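Local coordinates for shikimate kinase (Aquifex aeolicus, PDB 2PT5), which probably catalyses the magnesium-dependent transfer of a phosphate from ATP to the 3-hydroxyl group of shikimate, a step on the way to chorismate, at residues A[31-39]-A[54-65]; A[78-87]-A[132-140]. All coordinates share one frame; numbering follows the deposited sequence.

Contact 1 (31-39 with 54-65) and contact 2 (78-87 with 132-140) follow one another along the chain, and their centres lie about 17 Å apart. They touch directly: Val31 CG1 packs on Leu80 CD2 at 3.9 Å, and Phe60 CZ lies 3.6 Å from Ala86 CA. Each contributes two of the residues predicted to bind shikimate, Asp32 and Arg56 from contact 1, Gly78 and Arg133 from contact 2. The gaps between these groups are small, about 6 Å between the side chains of Arg133 and Arg56 and about 6 Å from that of Asp32 to Gly78, consistent with one pocket lined from both contacts beside Lys13, predicted to bind ATP.

Contact 1 of 2, residues A[31-39]-A[54-65]; sequences VDEEVQKRE and YFRKLEFEVLKD
Val35 is the central knob of this helix pair, set into a hollow formed by Phe55, Leu58, Glu59 and Val62. With CG1 anti to the backbone N (chi1 169°), its two methyls part: CG1 reaches Leu58 CD1 at 3.6 Å, while CG2 lies against Val62 CG2, also at 3.6 Å. Val62 returns the fit, filling the hollow between Val31, Glu34, Val35 and Arg38, and these reciprocal knobs-into-holes interlock the two helices. At one end Val31 CG1 packs on the Glu59 backbone, 3.6 Å from its O. The axes approach to 9.4 Å and cross at 108°. Arg38 lays one guanidinium face over Val62 CG2; its edge meets two acids, NH1 at 3.2 Å from Glu61 OE1 and NH2 in a weak bond to Asp65 OD1. Glu39, folded back at chi2, accepts from Tyr54 OH through OE1 at 2.7 Å, on the syn side, and its OE2 lies against Leu58 CD1 at 3.2 Å. Replacing Glu39 by an alanine is likely to leave the Tyr54 hydroxyl without this acceptor and Leu58 CD1 less covered. Asp32 OD2 lies 3.6 Å from Glu59 OE2, the two carboxylates side by side and pointing the same way, their planes 17° apart. These interlocking helices belong to the shikimate-binding region of the kinase, where Asp32 and Arg56 are residues predicted to bind the substrate.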
# COMPACT_ATOMS: atom_id res chain seq x y z
N VAL A 31 3.00 -0.59 6.96
CA VAL A 31 4.36 -1.14 6.93
C VAL A 31 5.46 -0.09 7.01
O VAL A 31 6.31 -0.16 7.90
CB VAL A 31 4.58 -1.99 5.66
CG1 VAL A 31 6.04 -2.48 5.61
CG2 VAL A 31 3.59 -3.16 5.64
N ASP A 32 5.46 0.87 6.09
CA ASP A 32 6.50 1.90 6.10
C ASP A 32 6.63 2.59 7.45
O ASP A 32 7.75 2.82 7.93
CB ASP A 32 6.24 2.93 5.01
CG ASP A 32 6.68 2.45 3.62
OD1 ASP A 32 6.41 3.17 2.64
OD2 ASP A 32 7.30 1.36 3.52
N GLU A 33 5.50 2.91 8.08
CA GLU A 33 5.55 3.58 9.39
C GLU A 33 6.15 2.64 10.44
O GLU A 33 6.88 3.08 11.33
CB GLU A 33 4.14 4.03 9.80
CG GLU A 33 3.57 3.33 11.03
CD GLU A 33 2.05 3.38 11.09
OE1 GLU A 33 1.47 4.47 10.86
OE2 GLU A 33 1.43 2.32 11.37
N GLU A 34 5.88 1.35 10.33
CA GLU A 34 6.42 0.38 11.28
C GLU A 34 7.91 0.16 11.01
O GLU A 34 8.71 0.03 11.94
CB GLU A 34 5.67 -0.95 11.19
CG GLU A 34 4.23 -0.85 11.63
CD GLU A 34 4.09 -0.16 12.97
OE1 GLU A 34 4.67 -0.66 13.96
OE2 GLU A 34 3.41 0.88 13.05
N VAL A 35 8.28 0.14 9.74
CA VAL A 35 9.68 -0.05 9.37
C VAL A 35 10.52 1.08 9.95
O VAL A 35 11.58 0.83 10.53
CB VAL A 35 9.85 -0.07 7.84
CG1 VAL A 35 11.34 0.01 7.48
CG2 VAL A 35 9.23 -1.34 7.27
N GLN A 36 10.05 2.31 9.80
CA GLN A 36 10.76 3.47 10.32
C GLN A 36 10.85 3.43 11.84
O GLN A 36 11.94 3.58 12.39
CB GLN A 36 10.07 4.75 9.86
CG GLN A 36 10.22 5.00 8.37
CD GLN A 36 9.48 6.23 7.89
OE1 GLN A 36 8.25 6.26 7.85
NE2 GLN A 36 10.23 7.26 7.51
N LYS A 37 9.72 3.22 12.51
CA LYS A 37 9.71 3.16 13.97
C LYS A 37 10.65 2.08 14.50
O LYS A 37 11.31 2.27 15.52
CB LYS A 37 8.29 2.94 14.48
CG LYS A 37 7.33 4.06 14.07
CD LYS A 37 6.01 4.03 14.86
CE LYS A 37 5.26 2.72 14.70
NZ LYS A 37 3.99 2.72 15.48
N ARG A 38 10.73 0.95 13.81
CA ARG A 38 11.61 -0.13 14.23
C ARG A 38 13.09 0.24 14.08
O ARG A 38 13.88 0.02 15.00
CB ARG A 38 11.35 -1.41 13.44
CG ARG A 38 12.33 -2.53 13.77
CD ARG A 38 12.02 -3.82 13.05
NE ARG A 38 10.69 -4.33 13.39
CZ ARG A 38 10.21 -5.50 12.96
NH1 ARG A 38 10.96 -6.26 12.17
NH2 ARG A 38 8.99 -5.89 13.31
N GLU A 39 13.45 0.80 12.93
CA GLU A 39 14.84 1.20 12.67
C GLU A 39 15.18 2.51 13.35
O GLU A 39 16.36 2.83 13.54
CB GLU A 39 15.06 1.36 11.16
CG GLU A 39 14.77 0.12 10.34
CD GLU A 39 15.72 -1.02 10.62
OE1 GLU A 39 16.94 -0.83 10.43
OE2 GLU A 39 15.25 -2.11 11.02
N TYR A 54 18.52 -3.89 1.92
CA TYR A 54 18.26 -4.06 3.34
C TYR A 54 16.88 -3.52 3.71
O TYR A 54 16.24 -4.02 4.64
CB TYR A 54 19.35 -3.35 4.15
CG TYR A 54 19.09 -3.27 5.64
CD1 TYR A 54 18.31 -2.25 6.18
CD2 TYR A 54 19.64 -4.21 6.52
CE1 TYR A 54 18.09 -2.15 7.55
CE2 TYR A 54 19.43 -4.12 7.89
CZ TYR A 54 18.66 -3.08 8.40
OH TYR A 54 18.46 -2.96 9.76
N PHE A 55 16.42 -2.51 2.98
CA PHE A 55 15.11 -1.92 3.22
C PHE A 55 14.01 -2.75 2.56
O PHE A 55 12.95 -2.97 3.15
CB PHE A 55 15.07 -0.47 2.70
CG PHE A 55 13.69 0.12 2.66
CD1 PHE A 55 12.91 0.01 1.51
CD2 PHE A 55 13.16 0.76 3.77
CE1 PHE A 55 11.61 0.53 1.48
CE2 PHE A 55 11.86 1.29 3.75
CZ PHE A 55 11.08 1.17 2.60
N ARG A 56 14.27 -3.19 1.33
CA ARG A 56 13.30 -4.00 0.60
C ARG A 56 13.07 -5.32 1.31
O ARG A 56 11.98 -5.89 1.24
CB ARG A 56 13.81 -4.27 -0.82
CG ARG A 56 13.70 -3.10 -1.79
CD ARG A 56 14.31 -3.47 -3.14
NE ARG A 56 13.91 -2.56 -4.21
CZ ARG A 56 14.32 -2.66 -5.47
NH1 ARG A 56 15.15 -3.63 -5.82
NH2 ARG A 56 13.89 -1.79 -6.38
N LYS A 57 14.09 -5.82 2.00
CA LYS A 57 13.96 -7.08 2.71
C LYS A 57 13.35 -6.81 4.08
O LYS A 57 12.61 -7.64 4.61
CB LYS A 57 15.33 -7.76 2.86
CG LYS A 57 15.27 -9.19 3.40
CD LYS A 57 16.59 -9.93 3.22
CE LYS A 57 16.81 -10.38 1.77
NZ LYS A 57 15.87 -11.46 1.36
N LEU A 58 13.64 -5.64 4.63
CA LEU A 58 13.12 -5.26 5.94
C LEU A 58 11.59 -5.10 5.91
O LEU A 58 10.89 -5.63 6.78
CB LEU A 58 13.75 -3.93 6.38
CG LEU A 58 13.92 -3.66 7.88
CD1 LEU A 58 14.17 -2.17 8.06
CD2 LEU A 58 12.68 -4.08 8.66
N GLU A 59 11.08 -4.38 4.92
CA GLU A 59 9.64 -4.16 4.85
C GLU A 59 8.90 -5.48 4.62
O GLU A 59 7.76 -5.65 5.08
CB GLU A 59 9.30 -3.13 3.75
CG GLU A 59 9.56 -3.57 2.33
CD GLU A 59 9.33 -2.44 1.32
OE1 GLU A 59 9.42 -2.71 0.10
OE2 GLU A 59 9.05 -1.30 1.74
N PHE A 60 9.53 -6.42 3.94
CA PHE A 60 8.86 -7.70 3.73
C PHE A 60 8.84 -8.44 5.06
O PHE A 60 7.84 -9.08 5.41
CB PHE A 60 9.58 -8.53 2.66
CG PHE A 60 8.77 -9.68 2.15
CD1 PHE A 60 7.45 -9.87 2.57
CD2 PHE A 60 9.32 -10.59 1.26
CE1 PHE A 60 6.70 -10.94 2.10
CE2 PHE A 60 8.57 -11.67 0.79
CZ PHE A 60 7.26 -11.84 1.22
N GLU A 61 9.93 -8.35 5.82
CA GLU A 61 10.00 -8.98 7.13
C GLU A 61 8.91 -8.40 8.02
O GLU A 61 8.19 -9.13 8.71
CB GLU A 61 11.36 -8.72 7.79
CG GLU A 61 11.39 -9.08 9.28
CD GLU A 61 12.65 -8.60 9.99
OE1 GLU A 61 12.70 -8.72 11.24
OE2 GLU A 61 13.59 -8.12 9.32
N VAL A 62 8.81 -7.08 8.00
CA VAL A 62 7.81 -6.38 8.81
C VAL A 62 6.41 -6.81 8.40
O VAL A 62 5.52 -6.94 9.25
CB VAL A 62 7.96 -4.85 8.66
CG1 VAL A 62 6.86 -4.15 9.42
CG2 VAL A 62 9.32 -4.41 9.17
N LEU A 63 6.21 -7.03 7.11
CA LEU A 63 4.91 -7.44 6.61
C LEU A 63 4.53 -8.77 7.23
O LEU A 63 3.42 -8.93 7.74
CB LEU A 63 4.93 -7.58 5.08
CG LEU A 63 3.66 -8.13 4.46
CD1 LEU A 63 2.50 -7.17 4.73
CD2 LEU A 63 3.86 -8.32 2.94
N LYS A 64 5.45 -9.73 7.17
CA LYS A 64 5.20 -11.05 7.73
C LYS A 64 4.91 -10.99 9.23
O LYS A 64 3.95 -11.58 9.70
CB LYS A 64 6.39 -11.98 7.48
CG LYS A 64 6.70 -12.25 6.02
CD LYS A 64 7.32 -13.64 5.88
CE LYS A 64 8.24 -13.74 4.67
NZ LYS A 64 9.46 -12.90 4.85
N ASP A 65 5.74 -10.26 9.98
CA ASP A 65 5.55 -10.13 11.43
C ASP A 65 4.15 -9.57 11.76
O ASP A 65 3.46 -10.06 12.66
CB ASP A 65 6.63 -9.23 12.02
CG ASP A 65 8.02 -9.86 11.96
OD1 ASP A 65 8.98 -9.25 12.49
OD2 ASP A 65 8.15 -10.96 11.39

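Contact 2 of 2, residues A[78-87]-A[132-140]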
# COMPACT_ATOMS: atom_id res chain seq x y z
N GLY A 78 4.55 1.67 -1.67
CA GLY A 78 4.44 1.58 -3.12
C GLY A 78 5.12 0.37 -3.73
O GLY A 78 4.52 -0.37 -4.51
N GLY A 79 6.38 0.16 -3.35
CA GLY A 79 7.15 -0.96 -3.87
C GLY A 79 6.73 -2.31 -3.35
O GLY A 79 6.64 -3.28 -4.12
N LEU A 80 6.46 -2.39 -2.05
CA LEU A 80 6.04 -3.66 -1.45
C LEU A 80 4.80 -4.22 -2.15
O LEU A 80 4.73 -5.41 -2.45
CB LEU A 80 5.77 -3.48 0.04
CG LEU A 80 5.61 -4.78 0.83
CD1 LEU A 80 6.87 -5.62 0.69
CD2 LEU A 80 5.33 -4.46 2.30
N GLY A 81 3.81 -3.36 -2.39
CA GLY A 81 2.60 -3.82 -3.05
C GLY A 81 2.85 -4.25 -4.49
O GLY A 81 2.05 -4.97 -5.08
N ALA A 82 3.95 -3.78 -5.06
CA ALA A 82 4.30 -4.13 -6.44
C ALA A 82 5.25 -5.33 -6.45
O ALA A 82 5.71 -5.76 -7.51
CB ALA A 82 4.95 -2.92 -7.14
N ASN A 83 5.53 -5.86 -5.26
CA ASN A 83 6.42 -7.02 -5.10
C ASN A 83 5.56 -8.29 -5.16
O ASN A 83 4.87 -8.62 -4.19
CB ASN A 83 7.13 -6.93 -3.74
CG ASN A 83 8.14 -8.04 -3.52
OD1 ASN A 83 7.86 -9.21 -3.76
ND2 ASN A 83 9.33 -7.68 -3.05
N GLU A 84 5.59 -8.98 -6.28
CA GLU A 84 4.79 -10.18 -6.46
C GLU A 84 4.97 -11.26 -5.39
O GLU A 84 4.02 -11.94 -5.01
CB GLU A 84 5.00 -10.76 -7.86
CG GLU A 84 4.36 -9.89 -8.93
CD GLU A 84 4.32 -10.56 -10.29
OE1 GLU A 84 5.29 -10.39 -11.06
OE2 GLU A 84 3.33 -11.27 -10.57
N GLU A 85 6.19 -11.42 -4.89
CA GLU A 85 6.39 -12.41 -3.85
C GLU A 85 5.56 -11.98 -2.64
O GLU A 85 4.74 -12.74 -2.12
CB GLU A 85 7.86 -12.50 -3.46
CG GLU A 85 8.22 -13.75 -2.67
CD GLU A 85 9.71 -13.88 -2.44
OE1 GLU A 85 10.23 -13.30 -1.46
OE2 GLU A 85 10.38 -14.57 -3.25
N ALA A 86 5.77 -10.74 -2.20
CA ALA A 86 5.04 -10.20 -1.06
C ALA A 86 3.55 -10.23 -1.33
O ALA A 86 2.75 -10.45 -0.42
CB ALA A 86 5.50 -8.77 -0.78
N LEU A 87 3.16 -10.01 -2.58
CA LEU A 87 1.74 -10.02 -2.93
C LEU A 87 1.17 -11.43 -2.80
O LEU A 87 0.06 -11.61 -2.30
CB LEU A 87 1.54 -9.47 -4.35
CG LEU A 87 0.10 -9.22 -4.84
CD1 LEU A 87 -0.68 -8.34 -3.85
CD2 LEU A 87 0.16 -8.55 -6.20
N GLU A 132 3.99 -0.18 -14.91
CA GLU A 132 4.39 -1.53 -14.49
C GLU A 132 3.94 -1.92 -13.09
O GLU A 132 3.49 -3.04 -12.87
CB GLU A 132 5.91 -1.71 -14.61
CG GLU A 132 6.43 -1.69 -16.06
CD GLU A 132 5.68 -2.65 -16.95
OE1 GLU A 132 5.49 -3.82 -16.55
OE2 GLU A 132 5.27 -2.25 -18.06
N ARG A 133 4.06 -1.01 -12.13
CA ARG A 133 3.61 -1.33 -10.78
C ARG A 133 2.10 -1.56 -10.80
O ARG A 133 1.59 -2.47 -10.14
CB ARG A 133 3.97 -0.21 -9.78
CG ARG A 133 5.46 -0.12 -9.44
CD ARG A 133 5.74 0.82 -8.25
NE ARG A 133 7.08 0.61 -7.70
CZ ARG A 133 7.58 1.26 -6.65
NH1 ARG A 133 6.88 2.19 -6.02
NH2 ARG A 133 8.80 0.98 -6.23
N ARG A 134 1.37 -0.75 -11.57
CA ARG A 134 -0.09 -0.88 -11.65
C ARG A 134 -0.52 -2.26 -12.17
O ARG A 134 -1.59 -2.76 -11.82
CB ARG A 134 -0.68 0.22 -12.54
CG ARG A 134 -2.20 0.24 -12.56
CD ARG A 134 -2.77 1.58 -13.04
NE ARG A 134 -4.23 1.57 -12.98
CZ ARG A 134 -5.03 0.95 -13.85
NH1 ARG A 134 -4.51 0.28 -14.88
NH2 ARG A 134 -6.34 0.94 -13.67
N LYS A 135 0.30 -2.87 -13.01
CA LYS A 135 0.01 -4.20 -13.56
C LYS A 135 0.04 -5.22 -12.42
O LYS A 135 -0.73 -6.19 -12.41
CB LYS A 135 1.04 -4.58 -14.63
CG LYS A 135 0.85 -3.85 -15.96
CD LYS A 135 1.98 -4.17 -16.95
CE LYS A 135 1.83 -3.35 -18.23
NZ LYS A 135 3.05 -3.36 -19.10
N ILE A 136 0.94 -5.01 -11.48
CA ILE A 136 1.05 -5.91 -10.34
C ILE A 136 -0.13 -5.62 -9.39
O ILE A 136 -0.83 -6.54 -8.97
CB ILE A 136 2.39 -5.72 -9.60
CG1 ILE A 136 3.56 -5.90 -10.57
CG2 ILE A 136 2.48 -6.71 -8.45
CD1 ILE A 136 3.59 -7.25 -11.29
N TYR A 137 -0.35 -4.35 -9.08
CA TYR A 137 -1.45 -3.99 -8.19
C TYR A 137 -2.75 -4.63 -8.66
O TYR A 137 -3.52 -5.16 -7.85
CB TYR A 137 -1.66 -2.47 -8.15
CG TYR A 137 -0.53 -1.66 -7.55
CD1 TYR A 137 0.26 -2.17 -6.53
CD2 TYR A 137 -0.27 -0.36 -8.00
CE1 TYR A 137 1.28 -1.41 -5.96
CE2 TYR A 137 0.75 0.41 -7.44
CZ TYR A 137 1.52 -0.12 -6.42
OH TYR A 137 2.56 0.61 -5.90
N SER A 138 -2.98 -4.60 -9.97
CA SER A 138 -4.20 -5.16 -10.57
C SER A 138 -4.42 -6.63 -10.29
O SER A 138 -5.49 -7.16 -10.57
CB SER A 138 -4.22 -4.94 -12.09
OG SER A 138 -4.29 -3.56 -12.42
N LYS A 139 -3.41 -7.31 -9.74
CA LYS A 139 -3.55 -8.73 -9.44
C LYS A 139 -4.25 -8.94 -8.10
O LYS A 139 -4.42 -10.07 -7.64
CB LYS A 139 -2.17 -9.39 -9.43
CG LYS A 139 -1.47 -9.37 -10.79
CD LYS A 139 -0.08 -9.99 -10.73
CE LYS A 139 0.51 -10.14 -12.12
NZ LYS A 139 -0.33 -11.02 -12.98
N ALA A 140 -4.68 -7.84 -7.49
CA ALA A 140 -5.35 -7.86 -6.20
C ALA A 140 -6.72 -8.55 -6.22
O ALA A 140 -7.42 -8.53 -7.23
CB ALA A 140 -5.52 -6.42 -5.69
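The Arg133 guanidinium lies flat over the backbone at Gly78 and Gly79, with Gly79 CA 3.4 Å above its plane and offset toward the rim. Gly78 C and Gly79 N lie over the same face, so the glycine backbone covers it; NH1 and Gly79 N, both donors, are not bonded to each other. The absence of side chains matters here, since a CB on Gly78 would come 3.0 Å from Arg133 NH1. The Tyr137 ring instead presents its edge to this turn: Gly81 C and Gly78 O lie near the ring plane, and one face carries Arg133 O from its own helix. Its hydroxyl donates to Gly78 O at 2.6 Å, with a C=O...donor angle of 119° and a tilt of 23° from the carbonyl plane. Phe8, outside the two segments, meets the Tyr137 ring edge-to-face.

Ala82 CB rests on Arg133 CG at 3.7 Å, and the arginine chain, extended from CG to NE, carries the guanidinium on past it to the glycines. Ile136 fills the next hollow. Its CG2, anti to the backbone N, reaches Ala82 O at 3.5 Å, while CD1 meets Glu84 CD, the two side chains crossing at about a right angle. Leu87 CD2 closes the far side against Ile136 CG2 at 3.7 Å. Glu84 OE2 and Lys139 NZ, 4.4 Å apart, are opposite charges too distant for a salt bridge. Asn83 caps helix 84-91 by accepting from Ala86 N.

Helix 127-137 is thus docked on the glycine-rich turn after strand 72-75, bringing together Gly78 and Arg133, residues predicted to bind shikimate in this P-loop kinase fold.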